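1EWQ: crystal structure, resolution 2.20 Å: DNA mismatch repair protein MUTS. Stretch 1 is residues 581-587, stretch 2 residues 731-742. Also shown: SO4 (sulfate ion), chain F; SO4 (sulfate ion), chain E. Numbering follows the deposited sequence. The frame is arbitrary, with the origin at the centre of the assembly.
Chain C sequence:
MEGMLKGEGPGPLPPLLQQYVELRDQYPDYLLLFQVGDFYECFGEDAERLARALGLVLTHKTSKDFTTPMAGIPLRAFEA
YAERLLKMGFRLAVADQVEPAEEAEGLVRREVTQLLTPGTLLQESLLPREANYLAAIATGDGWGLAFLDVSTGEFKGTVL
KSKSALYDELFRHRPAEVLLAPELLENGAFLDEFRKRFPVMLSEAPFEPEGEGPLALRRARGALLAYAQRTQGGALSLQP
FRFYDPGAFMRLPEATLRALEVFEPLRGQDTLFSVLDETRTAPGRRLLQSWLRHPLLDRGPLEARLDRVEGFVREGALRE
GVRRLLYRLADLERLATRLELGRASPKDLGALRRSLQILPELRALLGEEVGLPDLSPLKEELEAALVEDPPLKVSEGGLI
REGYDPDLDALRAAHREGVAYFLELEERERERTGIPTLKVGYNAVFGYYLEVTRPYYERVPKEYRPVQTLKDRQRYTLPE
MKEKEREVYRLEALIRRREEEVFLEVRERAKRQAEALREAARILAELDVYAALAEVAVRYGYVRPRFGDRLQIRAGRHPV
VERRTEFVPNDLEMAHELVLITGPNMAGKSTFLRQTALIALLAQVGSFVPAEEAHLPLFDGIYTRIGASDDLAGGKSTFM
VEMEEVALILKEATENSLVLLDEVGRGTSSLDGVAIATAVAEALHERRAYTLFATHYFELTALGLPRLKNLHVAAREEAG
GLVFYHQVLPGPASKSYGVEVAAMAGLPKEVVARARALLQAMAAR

Stretch 1, residues 581-587: ITGPNMA
Stretch 2 731-742: GPASKSYGVEVA

Stretch 1 leaves a strand at Ile-581 and Thr-582 and continues as an irregular loop through Ala-587; stretch 2 runs as loop from Gly-731 to Tyr-737, then enters a helix at Gly-738. The register is set by two CA pairs, Gly-583 with Ala-733 at 5.6 Å and Pro-584 with Tyr-737 at 6.3 Å, so both chains advance in the same sense along the contact. The contact is small, burying 256 Å² summed over both sides, and Pro-584, Thr-582 and Ala-733 have the most area covered.

Thr-582 (phi/psi -93/174) points its CA-to-CB bond toward stretch 2 and takes chi1 = 42° (p). This places OG1 3.0 Å from Ala-733 N, which donates the one hydrogen bond between the stretches, with an N-H...acceptor angle of 144°. The bond ties the end of the strand to an extended loop residue, Ala-733 at -69/151. The methyl of Ala-733 also points toward stretch 1: its CB lies 3.7 Å from Thr-582 OG1 and 4.2 Å from Gly-583 N. Pro-732 (-78/168) lies alongside, its CA 3.6 Å from Thr-582 OG1. Gly-583 follows at 122/167, where a CB would jam against the preceding carbonyl O, so the backbone itself calls for glycine.

Pro-584 (-73/164, C-gamma endo) points its CA-to-CB bond toward stretch 2, and its CD lies 4.2 Å from Tyr-737 CD1, an apolar contact at an oblique angle to the aromatic ring. Tyr-737 (-121/7) has chi1 = -71° (m) and chi2 = 86°. It is the N-cap residue, and its carbonyl O accepts a backbone hydrogen bond from Val-741 N at 2.7 Å; Ala-742 N to Gly-738 O follows at 2.9 Å. Residues 738-742 keep phi between -51° and -63° and psi between -39° and -54°.

One turn into the helix, Val-741 (chi1 = 175°, t) meets Met-586, a selenomethionine at 73/11 with chi values -63°, -179° and -75° (m, t, m). That rotamer carries CE to 3.8 Å from Val-741 CG1, a purely apolar contact.

Two sulfates, probably from the crystallisation liquor, occupy backbone donors. Tyr-737 N bonds to O2 of the chain F ion at 2.8 Å (156°) and weakly to its O1 at 3.3 Å; the same O2 sits 3.6 Å from Pro-584 N, placing the anion beside both stretches. Met-586 N bonds to O2 of the chain E ion at 2.8 Å, nearly linear at 175°.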

# COMPACT_ATOMS: atom_id res chain seq x y z
N ILE C 581 16.87 -35.49 -9.64
CA ILE C 581 15.88 -35.28 -10.69
C ILE C 581 16.46 -34.36 -11.75
O ILE C 581 16.55 -33.15 -11.56
CB ILE C 581 14.59 -34.65 -10.13
CG1 ILE C 581 14.03 -35.54 -9.02
CG2 ILE C 581 13.58 -34.48 -11.24
CD1 ILE C 581 12.81 -34.98 -8.33
N THR C 582 16.86 -34.95 -12.87
CA THR C 582 17.44 -34.20 -13.97
C THR C 582 16.35 -33.81 -14.97
O THR C 582 15.20 -34.23 -14.84
CB THR C 582 18.55 -35.02 -14.68
OG1 THR C 582 18.14 -36.39 -14.81
CG2 THR C 582 19.84 -34.97 -13.87
N GLY C 583 16.71 -33.01 -15.97
CA GLY C 583 15.74 -32.59 -16.96
C GLY C 583 15.66 -31.07 -16.98
O GLY C 583 16.17 -30.41 -16.06
N PRO C 584 15.02 -30.48 -17.99
CA PRO C 584 14.89 -29.03 -18.11
C PRO C 584 13.92 -28.41 -17.14
O PRO C 584 13.11 -29.10 -16.53
CB PRO C 584 14.41 -28.85 -19.54
CG PRO C 584 13.49 -30.02 -19.69
CD PRO C 584 14.30 -31.16 -19.09
N ASN C 585 14.02 -27.10 -17.00
CA ASN C 585 13.11 -26.36 -16.14
C ASN C 585 11.81 -26.21 -16.95
O ASN C 585 11.76 -26.55 -18.13
CB ASN C 585 13.71 -24.99 -15.83
CG ASN C 585 14.97 -25.08 -15.00
OD1 ASN C 585 14.93 -25.47 -13.83
ND2 ASN C 585 16.11 -24.73 -15.59
N MSE C 586 10.76 -25.70 -16.31
CA MSE C 586 9.47 -25.53 -16.97
C MSE C 586 8.76 -26.87 -17.19
O MSE C 586 7.78 -26.94 -17.92
CB MSE C 586 9.63 -24.81 -18.31
CG MSE C 586 10.17 -23.39 -18.20
SE MSE C 586 10.31 -22.51 -19.93
CE MSE C 586 11.86 -23.44 -20.57
N ALA C 587 9.27 -27.93 -16.58
CA ALA C 587 8.66 -29.25 -16.70
C ALA C 587 8.15 -29.73 -15.35
O ALA C 587 7.99 -30.93 -15.14
CB ALA C 587 9.67 -30.24 -17.27
N GLY C 731 14.84 -43.13 -14.08
CA GLY C 731 16.17 -42.97 -14.63
C GLY C 731 16.56 -41.53 -14.88
O GLY C 731 15.74 -40.62 -14.72
N PRO C 732 17.83 -41.28 -15.26
CA PRO C 732 18.37 -39.95 -15.54
C PRO C 732 17.93 -39.45 -16.92
O PRO C 732 17.40 -40.21 -17.72
CB PRO C 732 19.87 -40.18 -15.48
CG PRO C 732 19.99 -41.56 -16.08
CD PRO C 732 18.89 -42.30 -15.35
N ALA C 733 18.16 -38.17 -17.18
CA ALA C 733 17.81 -37.61 -18.47
C ALA C 733 18.79 -38.26 -19.42
O ALA C 733 19.90 -38.62 -19.02
CB ALA C 733 17.99 -36.10 -18.46
N SER C 734 18.40 -38.44 -20.67
CA SER C 734 19.31 -39.06 -21.63
C SER C 734 19.84 -38.01 -22.59
O SER C 734 20.78 -38.25 -23.34
CB SER C 734 18.58 -40.16 -22.41
OG SER C 734 17.43 -39.65 -23.05
N LYS C 735 19.23 -36.83 -22.54
CA LYS C 735 19.62 -35.73 -23.40
C LYS C 735 19.42 -34.41 -22.65
O LYS C 735 18.62 -34.34 -21.72
CB LYS C 735 18.76 -35.73 -24.66
CG LYS C 735 18.72 -37.07 -25.37
CD LYS C 735 17.75 -37.08 -26.54
CE LYS C 735 17.85 -38.39 -27.32
NZ LYS C 735 17.08 -38.35 -28.60
N SER C 736 20.18 -33.39 -23.05
CA SER C 736 20.07 -32.06 -22.45
C SER C 736 19.18 -31.27 -23.41
O SER C 736 19.15 -31.57 -24.60
CB SER C 736 21.44 -31.41 -22.39
OG SER C 736 22.02 -31.40 -23.68
N TYR C 737 18.46 -30.27 -22.90
CA TYR C 737 17.60 -29.46 -23.76
C TYR C 737 17.95 -27.98 -23.74
O TYR C 737 17.24 -27.15 -24.32
CB TYR C 737 16.12 -29.65 -23.38
CG TYR C 737 15.57 -31.01 -23.76
CD1 TYR C 737 15.72 -32.11 -22.90
CD2 TYR C 737 15.01 -31.23 -25.02
CE1 TYR C 737 15.32 -33.39 -23.30
CE2 TYR C 737 14.61 -32.50 -25.42
CZ TYR C 737 14.77 -33.58 -24.56
OH TYR C 737 14.42 -34.84 -24.96
N GLY C 738 19.06 -27.64 -23.09
CA GLY C 738 19.49 -26.25 -23.01
C GLY C 738 19.54 -25.53 -24.34
O GLY C 738 18.94 -24.47 -24.51
N VAL C 739 20.25 -26.12 -25.30
CA VAL C 739 20.37 -25.52 -26.62
C VAL C 739 19.00 -25.42 -27.31
O VAL C 739 18.70 -24.42 -27.95
CB VAL C 739 21.37 -26.32 -27.50
CG1 VAL C 739 21.46 -25.71 -28.88
CG2 VAL C 739 22.74 -26.32 -26.85
N GLU C 740 18.18 -26.45 -27.15
CA GLU C 740 16.84 -26.47 -27.74
C GLU C 740 16.01 -25.34 -27.14
O GLU C 740 15.33 -24.60 -27.86
CB GLU C 740 16.15 -27.81 -27.46
CG GLU C 740 16.45 -28.90 -28.48
CD GLU C 740 17.94 -29.14 -28.67
OE1 GLU C 740 18.58 -29.65 -27.72
OE2 GLU C 740 18.47 -28.80 -29.76
N VAL C 741 16.06 -25.20 -25.82
CA VAL C 741 15.32 -24.15 -25.14
C VAL C 741 15.82 -22.80 -25.65
O VAL C 741 15.02 -21.88 -25.86
CB VAL C 741 15.50 -24.25 -23.60
CG1 VAL C 741 14.83 -23.07 -22.92
CG2 VAL C 741 14.91 -25.57 -23.10
N ALA C 742 17.13 -22.69 -25.86
CA ALA C 742 17.72 -21.46 -26.37
C ALA C 742 17.12 -21.19 -27.75
O ALA C 742 16.69 -20.06 -28.04
CB ALA C 742 19.25 -21.61 -26.49
S SO4 F . 18.98 -29.38 -19.42
O1 SO4 F . 20.21 -29.40 -20.22
O2 SO4 F . 17.87 -29.99 -20.17
O3 SO4 F . 19.22 -30.12 -18.17
O4 SO4 F . 18.64 -27.98 -19.11
S SO4 E . 11.29 -25.82 -12.49
O1 SO4 E . 11.81 -24.92 -11.44
O2 SO4 E . 10.86 -25.00 -13.65
O3 SO4 E . 12.33 -26.76 -12.93
O4 SO4 E . 10.13 -26.58 -12.00